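Local coordinates for uncharacterized protein (Magnetospirillum magneticum AMB-1, PDB 5MU5) that probably transfers sugars to flagellin as a Maf-type glycosyltransferase and is involved in the formation of bacterial flagella, at residues G128-E140 with F156-L169. Sequence-based numbering, arbitrary orientation.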
loop_
_atom_site.group_PDB
_atom_site.type_symbol
_atom_site.label_atom_id
_atom_site.label_comp_id
_atom_site.label_asym_id
_atom_site.label_seq_id
_atom_site.Cartn_x
_atom_site.Cartn_y
_atom_site.Cartn_z
ATOM N N GLY A 128 9.800 15.014 -18.578
ATOM C CA GLY A 128 10.551 15.409 -19.746
ATOM C C GLY A 128 11.973 15.760 -19.326
ATOM O O GLY A 128 12.218 16.269 -18.216
ATOM N N LEU A 129 12.914 15.433 -20.203
ATOM C CA LEU A 129 14.308 15.795 -20.034
ATOM C C LEU A 129 14.683 16.749 -21.151
ATOM O O LEU A 129 15.257 17.805 -20.905
ATOM C CB LEU A 129 15.200 14.553 -20.088
ATOM C CG LEU A 129 16.715 14.767 -20.044
ATOM C CD1 LEU A 129 17.145 15.289 -18.692
ATOM C CD2 LEU A 129 17.417 13.466 -20.339
ATOM N N GLY A 130 14.350 16.376 -22.384
ATOM C CA GLY A 130 14.808 17.132 -23.521
ATOM C C GLY A 130 16.315 16.977 -23.507
ATOM O O GLY A 130 16.805 15.870 -23.271
ATOM N N LEU A 131 17.034 18.083 -23.713
ATOM C CA LEU A 131 18.481 18.078 -23.624
ATOM C C LEU A 131 18.977 18.423 -22.236
ATOM O O LEU A 131 20.172 18.523 -22.015
ATOM C CB LEU A 131 19.099 18.992 -24.685
ATOM C CG LEU A 131 18.926 18.447 -26.114
ATOM C CD1 LEU A 131 19.533 19.389 -27.141
ATOM C CD2 LEU A 131 19.543 17.064 -26.266
ATOM N N GLY A 132 18.062 18.589 -21.290
ATOM C CA GLY A 132 18.442 18.767 -19.896
ATOM C C GLY A 132 18.989 20.112 -19.496
ATOM O O GLY A 132 19.582 20.242 -18.432
ATOM N N TYR A 133 18.790 21.126 -20.328
ATOM C CA TYR A 133 19.215 22.489 -19.995
ATOM C C TYR A 133 18.644 22.979 -18.635
ATOM O O TYR A 133 19.288 23.739 -17.924
ATOM C CB TYR A 133 18.801 23.456 -21.107
ATOM C CG TYR A 133 19.490 23.228 -22.441
ATOM C CD1 TYR A 133 20.878 23.157 -22.517
ATOM C CD2 TYR A 133 18.761 23.126 -23.622
ATOM C CE1 TYR A 133 21.525 22.970 -23.722
ATOM C CE2 TYR A 133 19.397 22.946 -24.840
ATOM C CZ TYR A 133 20.787 22.864 -24.880
ATOM O OH TYR A 133 21.462 22.681 -26.065
ATOM N N GLN A 134 17.450 22.531 -18.266
ATOM C CA GLN A 134 16.857 22.914 -16.979
ATOM C C GLN A 134 17.574 22.353 -15.751
ATOM O O GLN A 134 17.594 23.002 -14.709
ATOM C CB GLN A 134 15.355 22.531 -16.914
ATOM C CG GLN A 134 15.017 21.032 -16.935
ATOM C CD GLN A 134 15.075 20.393 -18.324
ATOM O OE1 GLN A 134 15.402 21.049 -19.304
ATOM N NE2 GLN A 134 14.760 19.112 -18.404
ATOM N N LEU A 135 18.181 21.174 -15.876
ATOM C CA LEU A 135 18.756 20.447 -14.712
ATOM C C LEU A 135 19.745 21.180 -13.821
ATOM O O LEU A 135 19.549 21.228 -12.620
ATOM C CB LEU A 135 19.374 19.107 -15.132
ATOM C CG LEU A 135 18.398 17.989 -15.452
ATOM C CD1 LEU A 135 19.185 16.752 -15.854
ATOM C CD2 LEU A 135 17.483 17.675 -14.279
ATOM N N PRO A 136 20.824 21.725 -14.388
ATOM C CA PRO A 136 21.739 22.450 -13.522
ATOM C C PRO A 136 21.010 23.419 -12.608
ATOM O O PRO A 136 21.259 23.434 -11.414
ATOM C CB PRO A 136 22.615 23.231 -14.504
ATOM C CG PRO A 136 22.544 22.490 -15.792
ATOM C CD PRO A 136 21.259 21.722 -15.802
ATOM N N ILE A 137 20.098 24.204 -13.168
ATOM C CA ILE A 137 19.374 25.233 -12.408
ATOM C C ILE A 137 18.469 24.652 -11.314
ATOM O O ILE A 137 18.508 25.106 -10.179
ATOM C CB ILE A 137 18.537 26.141 -13.344
ATOM C CG1 ILE A 137 19.459 26.892 -14.312
ATOM C CG2 ILE A 137 17.711 27.142 -12.531
ATOM C CD1 ILE A 137 18.755 27.518 -15.503
ATOM N N LEU A 138 17.664 23.649 -11.653
ATOM C CA LEU A 138 16.754 23.025 -10.683
ATOM C C LEU A 138 17.531 22.359 -9.535
ATOM O O LEU A 138 17.133 22.426 -8.382
ATOM C CB LEU A 138 15.851 21.984 -11.378
ATOM C CG LEU A 138 14.895 22.457 -12.487
ATOM C CD1 LEU A 138 14.245 21.275 -13.214
ATOM C CD2 LEU A 138 13.823 23.344 -11.905
ATOM N N LEU A 139 18.657 21.738 -9.864
ATOM C CA LEU A 139 19.495 21.071 -8.868
ATOM C C LEU A 139 20.108 22.050 -7.899
ATOM O O LEU A 139 20.105 21.817 -6.689
ATOM C CB LEU A 139 20.594 20.252 -9.552
ATOM C CG LEU A 139 20.027 19.092 -10.386
ATOM C CD1 LEU A 139 21.126 18.420 -11.202
ATOM C CD2 LEU A 139 19.278 18.078 -9.532
ATOM N N GLU A 140 20.608 23.161 -8.429
ATOM C CA GLU A 140 21.193 24.210 -7.598
ATOM C C GLU A 140 20.151 24.852 -6.670
ATOM O O GLU A 140 20.456 25.181 -5.536
ATOM C CB GLU A 140 21.869 25.274 -8.485
ATOM C CG GLU A 140 22.781 26.237 -7.734
ATOM C CD GLU A 140 22.026 27.298 -6.940
ATOM O OE1 GLU A 140 20.951 27.769 -7.393
ATOM O OE2 GLU A 140 22.518 27.671 -5.854
ATOM N N PHE A 156 16.116 11.698 -26.743
ATOM C CA PHE A 156 16.476 12.863 -25.950
ATOM C C PHE A 156 17.498 12.519 -24.869
ATOM O O PHE A 156 18.443 13.265 -24.647
ATOM C CB PHE A 156 15.241 13.528 -25.325
ATOM C CG PHE A 156 14.255 14.086 -26.334
ATOM C CD1 PHE A 156 14.598 14.257 -27.679
ATOM C CD2 PHE A 156 12.985 14.505 -25.918
ATOM C CE1 PHE A 156 13.686 14.784 -28.580
ATOM C CE2 PHE A 156 12.071 15.032 -26.824
ATOM C CZ PHE A 156 12.422 15.172 -28.152
ATOM N N LEU A 157 17.313 11.393 -24.203
ATOM C CA LEU A 157 18.293 10.966 -23.210
ATOM C C LEU A 157 19.633 10.722 -23.905
ATOM O O LEU A 157 20.677 11.152 -23.424
ATOM C CB LEU A 157 17.840 9.689 -22.498
ATOM C CG LEU A 157 18.855 9.144 -21.494
ATOM C CD1 LEU A 157 19.033 10.100 -20.313
ATOM C CD2 LEU A 157 18.429 7.762 -21.016
ATOM N N TYR A 158 19.580 10.041 -25.044
ATOM C CA TYR A 158 20.774 9.725 -25.805
ATOM C C TYR A 158 21.525 10.982 -26.209
ATOM O O TYR A 158 22.717 11.061 -26.004
ATOM C CB TYR A 158 20.417 8.890 -27.036
ATOM C CG TYR A 158 21.600 8.569 -27.906
ATOM C CD1 TYR A 158 22.415 7.480 -27.623
ATOM C CD2 TYR A 158 21.913 9.357 -29.011
ATOM C CE1 TYR A 158 23.505 7.192 -28.412
ATOM C CE2 TYR A 158 23.014 9.080 -29.803
ATOM C CZ TYR A 158 23.794 7.978 -29.503
ATOM O OH TYR A 158 24.886 7.661 -30.273
ATOM N N HIS A 159 20.821 11.974 -26.760
ATOM C CA HIS A 159 21.451 13.247 -27.138
ATOM C C HIS A 159 21.891 14.049 -25.935
ATOM O O HIS A 159 22.810 14.841 -26.060
ATOM C CB HIS A 159 20.505 14.133 -27.944
ATOM C CG HIS A 159 20.152 13.582 -29.276
ATOM N ND1 HIS A 159 21.104 13.158 -30.172
ATOM C CD2 HIS A 159 18.954 13.402 -29.882
ATOM C CE1 HIS A 159 20.511 12.732 -31.275
ATOM N NE2 HIS A 159 19.206 12.877 -31.128
ATOM N N SER A 160 21.208 13.879 -24.792
ATOM C CA SER A 160 21.547 14.597 -23.544
ATOM C C SER A 160 22.964 14.266 -23.046
ATOM O O SER A 160 23.526 14.994 -22.196
ATOM C CB SER A 160 20.549 14.294 -22.420
ATOM O OG SER A 160 20.845 13.043 -21.814
ATOM N N LEU A 161 23.526 13.163 -23.558
ATOM C CA LEU A 161 24.916 12.810 -23.278
ATOM C C LEU A 161 25.869 13.896 -23.766
ATOM O O LEU A 161 26.966 14.028 -23.241
ATOM C CB LEU A 161 25.306 11.486 -23.934
ATOM C CG LEU A 161 24.569 10.236 -23.479
ATOM C CD1 LEU A 161 25.268 9.021 -24.062
ATOM C CD2 LEU A 161 24.469 10.118 -21.971
ATOM N N SER A 162 25.447 14.659 -24.767
ATOM C CA SER A 162 26.234 15.777 -25.254
ATOM C C SER A 162 26.082 17.050 -24.430
ATOM O O SER A 162 26.903 17.950 -24.544
ATOM C CB SER A 162 25.864 16.088 -26.708
ATOM O OG SER A 162 26.173 14.986 -27.530
ATOM N N THR A 163 25.052 17.131 -23.599
ATOM C CA THR A 163 24.690 18.411 -22.967
ATOM C C THR A 163 24.589 18.451 -21.450
ATOM O O THR A 163 24.693 19.518 -20.872
ATOM C CB THR A 163 23.340 18.933 -23.520
ATOM O OG1 THR A 163 22.367 17.883 -23.517
ATOM C CG2 THR A 163 23.502 19.427 -24.932
ATOM N N VAL A 164 24.373 17.315 -20.804
ATOM C CA VAL A 164 24.227 17.286 -19.366
ATOM C C VAL A 164 25.485 16.718 -18.728
ATOM O O VAL A 164 26.126 15.851 -19.299
ATOM C CB VAL A 164 23.050 16.394 -18.994
ATOM C CG1 VAL A 164 22.907 16.272 -17.489
ATOM C CG2 VAL A 164 21.780 16.940 -19.614
ATOM N N ASP A 165 25.825 17.199 -17.539
ATOM C CA ASP A 165 26.894 16.609 -16.762
ATOM C C ASP A 165 26.251 15.513 -15.898
ATOM O O ASP A 165 25.843 15.747 -14.770
ATOM C CB ASP A 165 27.592 17.662 -15.895
ATOM C CG ASP A 165 28.921 17.166 -15.341
ATOM O OD1 ASP A 165 29.171 15.940 -15.362
ATOM O OD2 ASP A 165 29.723 18.005 -14.883
ATOM N N TRP A 166 26.167 14.310 -16.451
ATOM C CA TRP A 166 25.477 13.210 -15.805
ATOM C C TRP A 166 26.154 12.528 -14.617
ATOM O O TRP A 166 25.478 11.916 -13.786
ATOM C CB TRP A 166 25.189 12.143 -16.843
ATOM C CG TRP A 166 24.001 12.400 -17.659
ATOM C CD1 TRP A 166 23.962 12.737 -18.978
ATOM C CD2 TRP A 166 22.652 12.310 -17.221
ATOM N NE1 TRP A 166 22.666 12.850 -19.392
ATOM C CE2 TRP A 166 21.834 12.605 -18.330
ATOM C CE3 TRP A 166 22.049 12.011 -15.993
ATOM C CZ2 TRP A 166 20.427 12.608 -18.255
ATOM C CZ3 TRP A 166 20.654 12.018 -15.905
ATOM C CH2 TRP A 166 19.856 12.314 -17.033
ATOM N N ARG A 167 27.471 12.591 -14.545
ATOM C CA ARG A 167 28.192 11.876 -13.504
ATOM C C ARG A 167 27.801 12.264 -12.076
ATOM O O ARG A 167 27.575 11.388 -11.274
ATOM C CB ARG A 167 29.723 11.931 -13.690
ATOM C CG ARG A 167 30.456 11.239 -12.536
ATOM C CD ARG A 167 31.905 10.898 -12.802
ATOM N NE ARG A 167 32.055 9.695 -13.614
ATOM C CZ ARG A 167 32.044 8.446 -13.147
ATOM N NH1 ARG A 167 31.862 8.187 -11.858
ATOM N NH2 ARG A 167 32.196 7.436 -13.985
ATOM N N PRO A 168 27.737 13.567 -11.757
ATOM C CA PRO A 168 27.332 13.927 -10.402
ATOM C C PRO A 168 25.921 13.421 -10.070
ATOM O O PRO A 168 25.665 13.052 -8.938
ATOM C CB PRO A 168 27.378 15.454 -10.420
ATOM C CG PRO A 168 28.349 15.796 -11.504
ATOM C CD PRO A 168 28.076 14.761 -12.557
ATOM N N LEU A 169 25.032 13.358 -11.058
ATOM C CA LEU A 169 23.701 12.793 -10.834
ATOM C C LEU A 169 23.763 11.295 -10.592
ATOM O O LEU A 169 23.249 10.794 -9.589
ATOM C CB LEU A 169 22.795 13.069 -12.029
ATOM C CG LEU A 169 22.437 14.536 -12.209
ATOM C CD1 LEU A 169 21.672 14.768 -13.502
ATOM C CD2 LEU A 169 21.603 14.964 -11.021
#
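L129 meets the indole of W166 at its edge, CD2 lying in the ring plane 3.8 Å from CZ2, while V164 CG1 lies over one face of the same ring, nearer its border than its middle. The indole uses its in-plane N-H as well: NE1 donates to S160 OG at 3.0 Å. L129 CD2 also packs on L157 CD1, a position it gains because CG stands anti to the backbone N (chi1 175°). The Y133 ring has L131 CB above one face, T163 CG2 approaches it obliquely, and its hydroxyl is bonded to L47 O.

A single hydrogen bond ties the two segments: T163 OG1 donates to L131 O at 2.7 Å, in the carbonyl plane and on a lone pair. A valine in place of T163 would probably leave the L131 carbonyl without its only hydrogen-bond donor across this contact, with a methyl where the hydroxyl had been. Next to it, V164 CG2 sits 3.8 Å from G132 CA, where any side chain on the glycine would clash. L131 CD2 rests 3.5 Å from H159 CB. Further along, L139 CD1 presses tightly on L169 CD2, and L135 CD1 touches L169 CD1.

The type II' turn L129-G132 and helix 134-142 belong to the beta-alpha-beta unit between parallel strands 123-127 and 146-150, packed here on helices 154-160 and 166-171. Apolar contacts plus one directed bond imply structural packing in the core.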